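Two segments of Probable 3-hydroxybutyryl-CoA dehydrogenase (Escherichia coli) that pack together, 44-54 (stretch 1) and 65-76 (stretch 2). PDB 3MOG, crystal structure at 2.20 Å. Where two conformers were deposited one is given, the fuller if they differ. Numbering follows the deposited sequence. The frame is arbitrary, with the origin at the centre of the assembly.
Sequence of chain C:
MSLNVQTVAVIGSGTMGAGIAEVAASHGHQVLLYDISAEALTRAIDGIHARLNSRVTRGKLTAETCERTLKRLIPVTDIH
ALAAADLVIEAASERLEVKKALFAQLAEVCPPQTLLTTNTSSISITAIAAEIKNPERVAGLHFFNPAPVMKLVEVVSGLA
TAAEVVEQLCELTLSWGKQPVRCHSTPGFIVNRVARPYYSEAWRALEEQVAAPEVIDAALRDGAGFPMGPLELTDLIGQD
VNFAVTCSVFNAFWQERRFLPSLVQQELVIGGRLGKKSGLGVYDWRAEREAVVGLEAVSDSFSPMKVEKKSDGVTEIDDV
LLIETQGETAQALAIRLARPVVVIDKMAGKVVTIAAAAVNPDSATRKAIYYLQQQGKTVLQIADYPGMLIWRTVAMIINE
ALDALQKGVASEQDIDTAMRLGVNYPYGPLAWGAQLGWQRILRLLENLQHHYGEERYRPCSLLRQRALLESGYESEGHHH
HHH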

# COMPACT_ATOMS: atom_id res chain seq x y z
N ALA C 44 -38.62 -21.95 0.94
CA ALA C 44 -38.52 -20.69 0.20
C ALA C 44 -39.88 -20.30 -0.40
O ALA C 44 -40.31 -19.15 -0.25
CB ALA C 44 -37.45 -20.78 -0.89
N ILE C 45 -40.55 -21.26 -1.03
CA ILE C 45 -41.88 -21.06 -1.61
C ILE C 45 -42.97 -20.79 -0.55
O ILE C 45 -43.85 -19.96 -0.78
CB ILE C 45 -42.25 -22.19 -2.62
CG1 ILE C 45 -41.59 -21.88 -3.97
CG2 ILE C 45 -43.77 -22.36 -2.79
CD1 ILE C 45 -41.61 -23.00 -4.99
N ASP C 46 -42.88 -21.44 0.61
CA ASP C 46 -43.77 -21.12 1.74
C ASP C 46 -43.61 -19.66 2.18
O ASP C 46 -44.62 -18.99 2.43
CB ASP C 46 -43.53 -22.05 2.94
CG ASP C 46 -44.00 -23.48 2.68
OD1 ASP C 46 -44.85 -23.70 1.78
OD2 ASP C 46 -43.48 -24.40 3.38
N GLY C 47 -42.36 -19.20 2.27
CA GLY C 47 -42.04 -17.79 2.52
C GLY C 47 -42.75 -16.84 1.56
O GLY C 47 -43.44 -15.92 2.00
N ILE C 48 -42.58 -17.06 0.25
CA ILE C 48 -43.23 -16.23 -0.77
C ILE C 48 -44.77 -16.26 -0.67
O ILE C 48 -45.41 -15.21 -0.74
CB ILE C 48 -42.76 -16.60 -2.20
CG1 ILE C 48 -41.23 -16.66 -2.27
CG2 ILE C 48 -43.33 -15.60 -3.24
CD1 ILE C 48 -40.69 -17.10 -3.61
N HIS C 49 -45.33 -17.46 -0.49
CA HIS C 49 -46.76 -17.64 -0.21
C HIS C 49 -47.19 -16.75 0.96
O HIS C 49 -48.12 -15.96 0.84
CB HIS C 49 -47.08 -19.11 0.08
CG HIS C 49 -47.43 -19.92 -1.14
ND1 HIS C 49 -48.70 -20.38 -1.39
CD2 HIS C 49 -46.67 -20.35 -2.17
CE1 HIS C 49 -48.71 -21.05 -2.53
NE2 HIS C 49 -47.49 -21.05 -3.02
N ALA C 50 -46.48 -16.88 2.09
CA ALA C 50 -46.77 -16.15 3.33
C ALA C 50 -46.66 -14.64 3.22
O ALA C 50 -47.48 -13.92 3.79
CB ALA C 50 -45.87 -16.65 4.44
N ARG C 51 -45.64 -14.16 2.50
CA ARG C 51 -45.43 -12.73 2.36
C ARG C 51 -46.46 -12.08 1.43
O ARG C 51 -46.98 -11.00 1.74
CB ARG C 51 -44.01 -12.42 1.89
CG ARG C 51 -42.93 -12.80 2.90
CD ARG C 51 -41.58 -12.24 2.54
NE ARG C 51 -41.17 -12.51 1.16
CZ ARG C 51 -40.43 -13.55 0.78
NH1 ARG C 51 -40.01 -14.45 1.67
NH2 ARG C 51 -40.11 -13.69 -0.50
N LEU C 52 -46.76 -12.74 0.31
CA LEU C 52 -47.76 -12.24 -0.63
C LEU C 52 -49.19 -12.28 -0.09
O LEU C 52 -50.00 -11.38 -0.38
CB LEU C 52 -47.70 -13.01 -1.95
CG LEU C 52 -46.47 -12.85 -2.84
CD1 LEU C 52 -46.67 -13.73 -4.02
CD2 LEU C 52 -46.24 -11.40 -3.28
N ASN C 53 -49.51 -13.31 0.70
CA ASN C 53 -50.83 -13.45 1.31
C ASN C 53 -51.12 -12.39 2.35
O ASN C 53 -52.26 -11.93 2.47
CB ASN C 53 -51.04 -14.85 1.87
CG ASN C 53 -51.62 -15.81 0.84
OD1 ASN C 53 -50.96 -16.75 0.41
ND2 ASN C 53 -52.87 -15.56 0.43
N SER C 54 -50.08 -11.98 3.08
CA SER C 54 -50.22 -10.90 4.05
C SER C 54 -50.39 -9.54 3.36
O SER C 54 -51.03 -8.65 3.92
CB SER C 54 -49.06 -10.88 5.05
OG SER C 54 -47.96 -10.15 4.54
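Stretch 2 (65-76) TCERTLKRLIPV

Stretch 2 runs back along stretch 1, first as a helix and then as a strand. The chain is helical from T65 through L70, as the backbone bonds T69 N to T65 O (2.9 Å) and L70 N to C66 O (3.1 Å) attest, and the helix begins earlier in the chain. From L73 to V76 the chain is extended: phi/psi moves from -61/-37 at L70 to -85/99 at L73 and -74/129 at P75. Stretch 1 is helical throughout. The angle between the N-to-C directions of the two helices is 169°, close to antiparallel, with axes 10.0 Å apart at closest approach; the strand keeps nearly the same heading, at 168° and 10.5 Å. The CA register confirms the reversal, since L52 CA lies nearest C66 CA (6.3 Å), H49 CA nearest L70 CA (6.7 Å) and I45 CA nearest L73 CA (7.7 Å).

L70 has the largest covered area, 79 Å² of it beneath stretch 1. Its CA-to-CB bond points toward stretch 1, and with chi1 at -58° (m) and chi2 at 173° (t) the side chain enters a hole formed by I48, H49, L52 and N53. L70 CD2 is 3.7 Å from L52 CD1 and 3.6 Å from H49 CD2. L70 CD2 also lies 3.8 Å from the centroid of the H49 ring and 19° off the ring normal, so the contact is a CH-pi interaction over the ring face. The CA-to-CB bond of H49 points sideways to stretch 2, but the end of the side chain comes nearer, which brings the imidazole to L70.

I45, with 66 Å² covered, meets the strand. Its chi1 is -81° (m) and its chi2 168° (t); I45 CD1 reaches P75 CD at 3.8 Å and L73 CB at 4.4 Å. L73 also points toward the helix, and L73 CD1 packs on I48 CG2 at 3.8 Å. Between L73 and P75, which both point toward stretch 1, I74 points away, the alternation expected of an extended chain.

L52, with 65 Å² covered, anchors the other end. L52 CB is 3.9 Å from C66 SG, and L52 CD1 is 3.7 Å from T69 CG2. T69 can offer its methyl here while its hydroxyl is satisfied within its own helix, T69 OG1 donating to T65 O at 2.6 Å.

No hydrogen bond crosses between the stretches. The 469 Å² buried, both sides summed, is therefore held largely by apolar side chains and the one CH-pi contact, while each helix keeps its own i to i+4 backbone bonds.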

# COMPACT_ATOMS: atom_id res chain seq x y z
N THR C 65 -53.76 -11.42 -8.49
CA THR C 65 -52.35 -11.30 -8.83
C THR C 65 -51.54 -12.14 -7.86
O THR C 65 -50.57 -12.78 -8.27
CB THR C 65 -51.92 -9.81 -8.90
OG1 THR C 65 -52.67 -9.18 -9.94
CG2 THR C 65 -50.43 -9.65 -9.19
N CYS C 66 -51.97 -12.18 -6.61
CA CYS C 66 -51.40 -13.10 -5.64
C CYS C 66 -51.44 -14.54 -6.13
O CYS C 66 -50.39 -15.21 -6.18
CB CYS C 66 -52.11 -13.00 -4.30
SG CYS C 66 -51.31 -14.01 -3.04
N GLU C 67 -52.63 -15.01 -6.50
CA GLU C 67 -52.78 -16.42 -6.86
C GLU C 67 -52.08 -16.76 -8.18
O GLU C 67 -51.49 -17.84 -8.31
CB GLU C 67 -54.25 -16.86 -6.88
CG GLU C 67 -54.44 -18.39 -6.77
CD GLU C 67 -53.46 -19.06 -5.79
OE1 GLU C 67 -53.59 -18.84 -4.56
OE2 GLU C 67 -52.56 -19.80 -6.25
N ARG C 68 -52.12 -15.84 -9.13
CA ARG C 68 -51.43 -16.03 -10.41
C ARG C 68 -49.89 -16.04 -10.26
O ARG C 68 -49.20 -16.78 -10.97
CB ARG C 68 -51.84 -14.97 -11.43
CG ARG C 68 -53.25 -15.11 -11.96
CD ARG C 68 -53.21 -14.91 -13.45
NE ARG C 68 -54.12 -13.87 -13.89
CZ ARG C 68 -54.23 -13.46 -15.14
NH1 ARG C 68 -53.47 -13.99 -16.10
NH2 ARG C 68 -55.10 -12.51 -15.44
N THR C 69 -49.38 -15.21 -9.35
CA THR C 69 -47.96 -15.21 -8.98
C THR C 69 -47.52 -16.57 -8.44
O THR C 69 -46.55 -17.14 -8.94
CB THR C 69 -47.63 -14.11 -7.96
OG1 THR C 69 -48.02 -12.84 -8.51
CG2 THR C 69 -46.12 -14.09 -7.62
N LEU C 70 -48.24 -17.08 -7.45
CA LEU C 70 -47.89 -18.35 -6.78
C LEU C 70 -47.88 -19.55 -7.72
O LEU C 70 -47.03 -20.43 -7.61
CB LEU C 70 -48.81 -18.63 -5.60
CG LEU C 70 -48.75 -17.51 -4.57
CD1 LEU C 70 -49.79 -17.69 -3.48
CD2 LEU C 70 -47.35 -17.37 -3.99
N LYS C 71 -48.82 -19.55 -8.67
CA LYS C 71 -48.93 -20.59 -9.68
C LYS C 71 -47.74 -20.60 -10.66
O LYS C 71 -47.42 -21.63 -11.24
CB LYS C 71 -50.25 -20.41 -10.45
CG LYS C 71 -50.90 -21.69 -10.94
CD LYS C 71 -52.44 -21.54 -10.97
CE LYS C 71 -53.06 -21.79 -9.58
NZ LYS C 71 -54.42 -21.19 -9.43
N ARG C 72 -47.08 -19.45 -10.83
CA ARG C 72 -45.96 -19.35 -11.76
C ARG C 72 -44.63 -19.81 -11.14
O ARG C 72 -43.64 -19.96 -11.85
CB ARG C 72 -45.86 -17.95 -12.38
CG ARG C 72 -46.98 -17.67 -13.39
CD ARG C 72 -46.91 -16.29 -14.03
NE ARG C 72 -47.31 -15.21 -13.13
CZ ARG C 72 -48.33 -14.37 -13.33
NH1 ARG C 72 -49.09 -14.47 -14.41
NH2 ARG C 72 -48.58 -13.42 -12.44
N LEU C 73 -44.63 -20.05 -9.83
CA LEU C 73 -43.43 -20.52 -9.13
C LEU C 73 -43.29 -22.03 -9.20
O LEU C 73 -43.91 -22.75 -8.43
CB LEU C 73 -43.44 -20.05 -7.67
CG LEU C 73 -43.21 -18.55 -7.44
CD1 LEU C 73 -43.61 -18.15 -6.03
CD2 LEU C 73 -41.76 -18.15 -7.74
N ILE C 74 -42.45 -22.50 -10.11
CA ILE C 74 -42.24 -23.94 -10.31
C ILE C 74 -40.90 -24.41 -9.72
O ILE C 74 -39.84 -24.10 -10.27
CB ILE C 74 -42.37 -24.32 -11.81
CG1 ILE C 74 -43.62 -23.67 -12.43
CG2 ILE C 74 -42.38 -25.86 -11.97
CD1 ILE C 74 -43.84 -23.99 -13.88
N PRO C 75 -40.94 -25.16 -8.60
CA PRO C 75 -39.71 -25.70 -8.01
C PRO C 75 -39.16 -26.87 -8.81
O PRO C 75 -39.89 -27.79 -9.17
CB PRO C 75 -40.15 -26.17 -6.61
CG PRO C 75 -41.62 -26.42 -6.72
CD PRO C 75 -42.15 -25.52 -7.82
N VAL C 76 -37.87 -26.78 -9.14
CA VAL C 76 -37.20 -27.81 -9.93
C VAL C 76 -35.90 -28.22 -9.26
O VAL C 76 -35.23 -27.40 -8.62
CB VAL C 76 -36.94 -27.37 -11.42
CG1 VAL C 76 -38.25 -27.09 -12.16
CG2 VAL C 76 -36.03 -26.15 -11.50